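Local coordinates for osmolarity sensor protein EnvZ (Escherichia coli, PDB 5XGA), which is a histidine kinase that senses osmolarity, its periplasmic domain probably contributing to signal detection, at residues A[53-58]-A[110-115]. Numbering follows the deposited sequence.
Sequences ISLYSN and IWVRVP. With CPS (3-[(3-cholamidopropyl)dimethylammonio]-1-propanesulfonate), chain B.
Leu55 and Val112 stand side by side on one face of an antiparallel pair of strands, 54-57 and 110-115, the former an outermost strand of the chain's five-stranded sheet. The pair illustrates how alternation along a strand gives a sheet two unlike surfaces. Four backbone hydrogen bonds join Ser54 to Arg113 and Tyr56 to Trp111, the shorter of the Ser54–Arg113 bonds running from Arg113 N to Ser54 O at 2.8 Å.

On the Leu55 face the relief is aliphatic. Leu55 CD2 lies 3.9 Å from Val112 CG2, and the two branches form a ridge against the steroid body of the bound CPS, touching its C16 and C13 respectively; Thr104 and Ser107 hydrogen-bond the same ligand. Next along, Ile53 packs CG1 and CG2 against Val112 CG1, with CG1 also 3.7 Å from Val114 CG2, continuing the apolar surface toward helix 10-24.

The other face mixes the short Ser54 with the long side chains of Tyr56, Trp111 and Arg113. Arg113 turns CG anti to its backbone N (chi1 -178°) and runs extended beside the Tyr56 ring, packing its CB and CD methylenes along the CE1 side, CD 3.7 Å from CE1, while Trp101 meets that ring edge-to-face. An alanine in place of Tyr56 would probably open a gap beside the Arg113 methylenes and take from Trp101 its edge-to-face partner. At the far end Asn58 brings OD1, also hydrogen-bonded to Lys103, to 3.4 Å from Trp111 CD1, the amide and indole planes 78° apart. Between the Arg113 guanidinium and Ser54, a water lying in the guanidinium plane accepts from Arg113 NH1, donates to Arg113 O and hydrogen-bonds Ser54 OG at 2.9 Å.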
ATOM      1  N   ILE A  53       0.480  -7.064   4.903  1.00 23.45           N
ATOM      2  CA  ILE A  53       1.413  -5.995   5.207  1.00 23.37           C
ATOM      3  C   ILE A  53       2.418  -6.438   6.263  1.00 24.59           C
ATOM      4  O   ILE A  53       2.032  -6.986   7.299  1.00 21.81           O
ATOM      5  CB  ILE A  53       0.676  -4.742   5.708  1.00 25.56           C
ATOM      6  CG1 ILE A  53       0.007  -4.014   4.540  1.00 23.85           C
ATOM      7  CG2 ILE A  53       1.629  -3.812   6.499  1.00 21.36           C
ATOM      8  CD1 ILE A  53      -1.040  -2.997   4.970  1.00 23.60           C
ATOM      9  N   SER A  54       3.699  -6.206   5.986  1.00 17.26           N
ATOM     10  CA  SER A  54       4.732  -6.253   7.014  1.00 20.23           C
ATOM     11  C   SER A  54       5.255  -4.847   7.214  1.00 22.73           C
ATOM     12  O   SER A  54       5.354  -4.087   6.245  1.00 22.82           O
ATOM     13  CB  SER A  54       5.887  -7.185   6.618  1.00 21.33           C
ATOM     14  OG  SER A  54       5.442  -8.527   6.519  1.00 29.10           O
ATOM     15  N   LEU A  55       5.593  -4.507   8.457  1.00 20.78           N
ATOM     16  CA  LEU A  55       6.180  -3.204   8.787  1.00 24.04           C
ATOM     17  C   LEU A  55       7.663  -3.345   9.090  1.00 25.21           C
ATOM     18  O   LEU A  55       8.051  -4.173   9.915  1.00 25.80           O
ATOM     19  CB  LEU A  55       5.479  -2.574   9.988  1.00 17.35           C
ATOM     20  CG  LEU A  55       3.968  -2.410   9.888  1.00 22.41           C
ATOM     21  CD1 LEU A  55       3.442  -1.689  11.132  1.00 23.80           C
ATOM     22  CD2 LEU A  55       3.603  -1.635   8.624  1.00 19.68           C
ATOM     23  N   TYR A  56       8.475  -2.524   8.431  1.00 22.27           N
ATOM     24  CA  TYR A  56       9.933  -2.574   8.551  1.00 25.45           C
ATOM     25  C   TYR A  56      10.524  -1.263   9.046  1.00 31.05           C
ATOM     26  O   TYR A  56      10.103  -0.195   8.619  1.00 27.04           O
ATOM     27  CB  TYR A  56      10.568  -2.896   7.205  1.00 27.86           C
ATOM     28  CG  TYR A  56      10.503  -4.341   6.790  1.00 24.25           C
ATOM     29  CD1 TYR A  56       9.296  -4.934   6.443  1.00 23.73           C
ATOM     30  CD2 TYR A  56      11.658  -5.101   6.710  1.00 30.01           C
ATOM     31  CE1 TYR A  56       9.243  -6.260   6.042  1.00 23.26           C
ATOM     32  CE2 TYR A  56      11.614  -6.432   6.317  1.00 28.32           C
ATOM     33  CZ  TYR A  56      10.406  -7.005   5.985  1.00 25.90           C
ATOM     34  OH  TYR A  56      10.371  -8.331   5.582  1.00 25.65           O
ATOM     35  N   SER A  57      11.520  -1.348   9.923  1.00 30.66           N
ATOM     36  CA  SER A  57      12.364  -0.189  10.206  1.00 34.16           C
ATOM     37  C   SER A  57      13.184   0.120   8.966  1.00 27.36           C
ATOM     38  O   SER A  57      13.341  -0.735   8.099  1.00 28.81           O
ATOM     39  CB  SER A  57      13.292  -0.453  11.396  1.00 35.09           C
ATOM     40  OG  SER A  57      14.227  -1.461  11.073  1.00 33.32           O
ATOM     41  N   ASN A  58      13.719   1.335   8.883  1.00 34.47           N
ATOM     42  CA  ASN A  58      14.582   1.719   7.765  1.00 36.61           C
ATOM     43  C   ASN A  58      15.746   0.752   7.578  1.00 39.13           C
ATOM     44  O   ASN A  58      16.064   0.342   6.453  1.00 35.78           O
ATOM     45  CB  ASN A  58      15.112   3.147   7.963  1.00 39.33           C
ATOM     46  CG  ASN A  58      14.001   4.175   7.975  1.00 44.36           C
ATOM     47  OD1 ASN A  58      12.986   3.999   7.304  1.00 38.86           O
ATOM     48  ND2 ASN A  58      14.177   5.246   8.743  1.00 42.95           N
ATOM     49  N   ILE A 110       8.850   4.246   9.038  1.00 30.52           N
ATOM     50  CA  ILE A 110       8.353   2.887   8.776  1.00 30.52           C
ATOM     51  C   ILE A 110       8.225   2.627   7.273  1.00 32.82           C
ATOM     52  O   ILE A 110       7.645   3.438   6.542  1.00 28.19           O
ATOM     53  CB  ILE A 110       6.961   2.640   9.437  1.00 31.94           C
ATOM     54  CG1 ILE A 110       7.050   2.743  10.957  1.00 32.51           C
ATOM     55  CG2 ILE A 110       6.383   1.287   9.021  1.00 29.76           C
ATOM     56  CD1 ILE A 110       8.073   1.800  11.568  1.00 40.36           C
ATOM     57  N   TRP A 111       8.762   1.502   6.810  1.00 23.89           N
ATOM     58  CA  TRP A 111       8.459   1.024   5.472  1.00 27.43           C
ATOM     59  C   TRP A 111       7.353  -0.029   5.519  1.00 27.78           C
ATOM     60  O   TRP A 111       7.385  -0.947   6.342  1.00 26.39           O
ATOM     61  CB  TRP A 111       9.702   0.438   4.806  1.00 29.81           C
ATOM     62  CG  TRP A 111      10.608   1.475   4.215  1.00 30.27           C
ATOM     63  CD1 TRP A 111      11.725   2.010   4.787  1.00 33.67           C
ATOM     64  CD2 TRP A 111      10.473   2.105   2.935  1.00 30.96           C
ATOM     65  NE1 TRP A 111      12.300   2.927   3.940  1.00 28.79           N
ATOM     66  CE2 TRP A 111      11.548   3.005   2.794  1.00 30.82           C
ATOM     67  CE3 TRP A 111       9.546   1.995   1.891  1.00 25.94           C
ATOM     68  CZ2 TRP A 111      11.717   3.797   1.661  1.00 28.82           C
ATOM     69  CZ3 TRP A 111       9.723   2.774   0.760  1.00 25.80           C
ATOM     70  CH2 TRP A 111      10.793   3.673   0.660  1.00 31.36           C
ATOM     71  N   VAL A 112       6.384   0.104   4.626  1.00 23.25           N
ATOM     72  CA  VAL A 112       5.303  -0.872   4.499  1.00 23.60           C
ATOM     73  C   VAL A 112       5.627  -1.822   3.354  1.00 25.22           C
ATOM     74  O   VAL A 112       5.810  -1.380   2.216  1.00 21.21           O
ATOM     75  CB  VAL A 112       3.945  -0.168   4.251  1.00 23.58           C
ATOM     76  CG1 VAL A 112       2.874  -1.160   3.878  1.00 25.59           C
ATOM     77  CG2 VAL A 112       3.530   0.642   5.486  1.00 23.08           C
ATOM     78  N   ARG A 113       5.722  -3.116   3.656  1.00 17.08           N
ATOM     79  CA  ARG A 113       6.031  -4.109   2.632  1.00 21.84           C
ATOM     80  C   ARG A 113       4.794  -4.906   2.273  1.00 21.07           C
ATOM     81  O   ARG A 113       4.189  -5.534   3.137  1.00 20.24           O
ATOM     82  CB  ARG A 113       7.127  -5.068   3.094  1.00 20.59           C
ATOM     83  CG  ARG A 113       7.494  -6.097   2.020  1.00 21.40           C
ATOM     84  CD  ARG A 113       8.292  -7.245   2.612  1.00 23.47           C
ATOM     85  NE  ARG A 113       8.704  -8.192   1.575  1.00 26.05           N
ATOM     86  CZ  ARG A 113       8.020  -9.284   1.241  1.00 27.25           C
ATOM     87  NH1 ARG A 113       6.890  -9.588   1.861  1.00 24.28           N
ATOM     88  NH2 ARG A 113       8.479 -10.083   0.281  1.00 32.45           N
ATOM     89  N   VAL A 114       4.427  -4.879   0.995  1.00 18.40           N
ATOM     90  CA  VAL A 114       3.228  -5.572   0.522  1.00 17.94           C
ATOM     91  C   VAL A 114       3.520  -6.325  -0.770  1.00 26.08           C
ATOM     92  O   VAL A 114       3.722  -5.714  -1.817  1.00 21.73           O
ATOM     93  CB  VAL A 114       2.054  -4.588   0.276  1.00 24.57           C
ATOM     94  CG1 VAL A 114       0.754  -5.343   0.077  1.00 24.49           C
ATOM     95  CG2 VAL A 114       1.905  -3.644   1.443  1.00 25.07           C
ATOM     96  N   PRO A 115       3.554  -7.659  -0.696  1.00 23.69           N
ATOM     97  CA  PRO A 115       3.694  -8.499  -1.892  1.00 26.07           C
ATOM     98  C   PRO A 115       2.456  -8.445  -2.769  1.00 24.52           C
ATOM     99  O   PRO A 115       1.331  -8.465  -2.253  1.00 22.07           O
ATOM    100  CB  PRO A 115       3.878  -9.908  -1.314  1.00 27.11           C
ATOM    101  CG  PRO A 115       3.129  -9.862  -0.030  1.00 34.87           C
ATOM    102  CD  PRO A 115       3.404  -8.467   0.524  1.00 29.95           C
TER
HETATM  103  C1  CPS B 201      -0.364   3.089   6.801  1.00 32.74           C
HETATM  104  C2  CPS B 201      -0.112   2.456   8.150  1.00 30.99           C
HETATM  105  C3  CPS B 201      -2.096   3.723   9.125  1.00 30.45           C
HETATM  106  C4  CPS B 201      -2.629   4.552  10.269  1.00 26.03           C
HETATM  107  C5  CPS B 201      -2.394   3.887  11.584  1.00 28.35           C
HETATM  108  C6  CPS B 201      -0.923   3.583  11.692  1.00 29.46           C
HETATM  109  C7  CPS B 201      -0.691   3.124  13.100  1.00 30.61           C
HETATM  110  C8  CPS B 201      -1.659   4.002  13.861  1.00 33.34           C
HETATM  111  C9  CPS B 201      -2.522   4.735  12.834  1.00 26.69           C
HETATM  112  C10 CPS B 201      -3.299   2.663  11.638  1.00 28.48           C
HETATM  113  C11 CPS B 201      -0.924   1.184   8.193  1.00 33.91           C
HETATM  114  C12 CPS B 201       0.512   4.304   6.560  1.00 28.58           C
HETATM  115  C13 CPS B 201       1.963   3.904   6.636  1.00 26.16           C
HETATM  116  C14 CPS B 201       2.243   3.383   8.037  1.00 24.08           C
HETATM  117  C15 CPS B 201       1.383   2.176   8.320  1.00 33.50           C
HETATM  118  C16 CPS B 201       1.731   1.595   9.680  1.00 28.15           C
HETATM  119  C17 CPS B 201       1.113   2.375  10.838  1.00 28.89           C
HETATM  120  C18 CPS B 201      -0.386   2.664  10.611  1.00 29.23           C
HETATM  121  C19 CPS B 201      -0.631   3.337   9.280  1.00 26.44           C
HETATM  122  C20 CPS B 201      -3.928   5.051  13.388  1.00 36.82           C
HETATM  123  C21 CPS B 201      -4.948   5.566  12.368  1.00 32.93           C
HETATM  124  C22 CPS B 201      -3.859   5.992  14.586  1.00 41.06           C
HETATM  125  C23 CPS B 201      -5.123   6.156  15.412  1.00 53.99           C
HETATM  126  C24 CPS B 201      -4.761   6.497  16.852  1.00 66.55           C
HETATM  127  C25 CPS B 201      -4.692   5.776  19.208  1.00 78.87           C
HETATM  128  C26 CPS B 201      -4.960   4.552  20.106  1.00 87.41           C
HETATM  129  C27 CPS B 201      -4.547   4.722  21.580  1.00 90.01           C
HETATM  130  C28 CPS B 201      -6.507   3.797  22.577  1.00 81.85           C
HETATM  131  C29 CPS B 201      -4.767   2.342  21.871  1.00 78.64           C
HETATM  132  C30 CPS B 201      -4.319   3.729  23.746  1.00 84.82           C
HETATM  133  N1  CPS B 201      -4.998   5.570  17.784  1.00 78.32           N
HETATM  134  N2  CPS B 201      -5.051   3.652  22.465  1.00 88.92           N
HETATM  135  O1  CPS B 201      -4.284   7.581  17.164  1.00 70.28           O
HETATM  136  O2  CPS B 201       2.772   5.020   6.265  1.00 28.18           O
HETATM  137  O3  CPS B 201       1.881   3.549  11.107  1.00 26.13           O
HETATM  138  O4  CPS B 201      -1.936   5.773  10.269  1.00 27.49           O
HETATM  139  O   HOH W   1       5.129  -8.168   3.654  1.00 25.15           O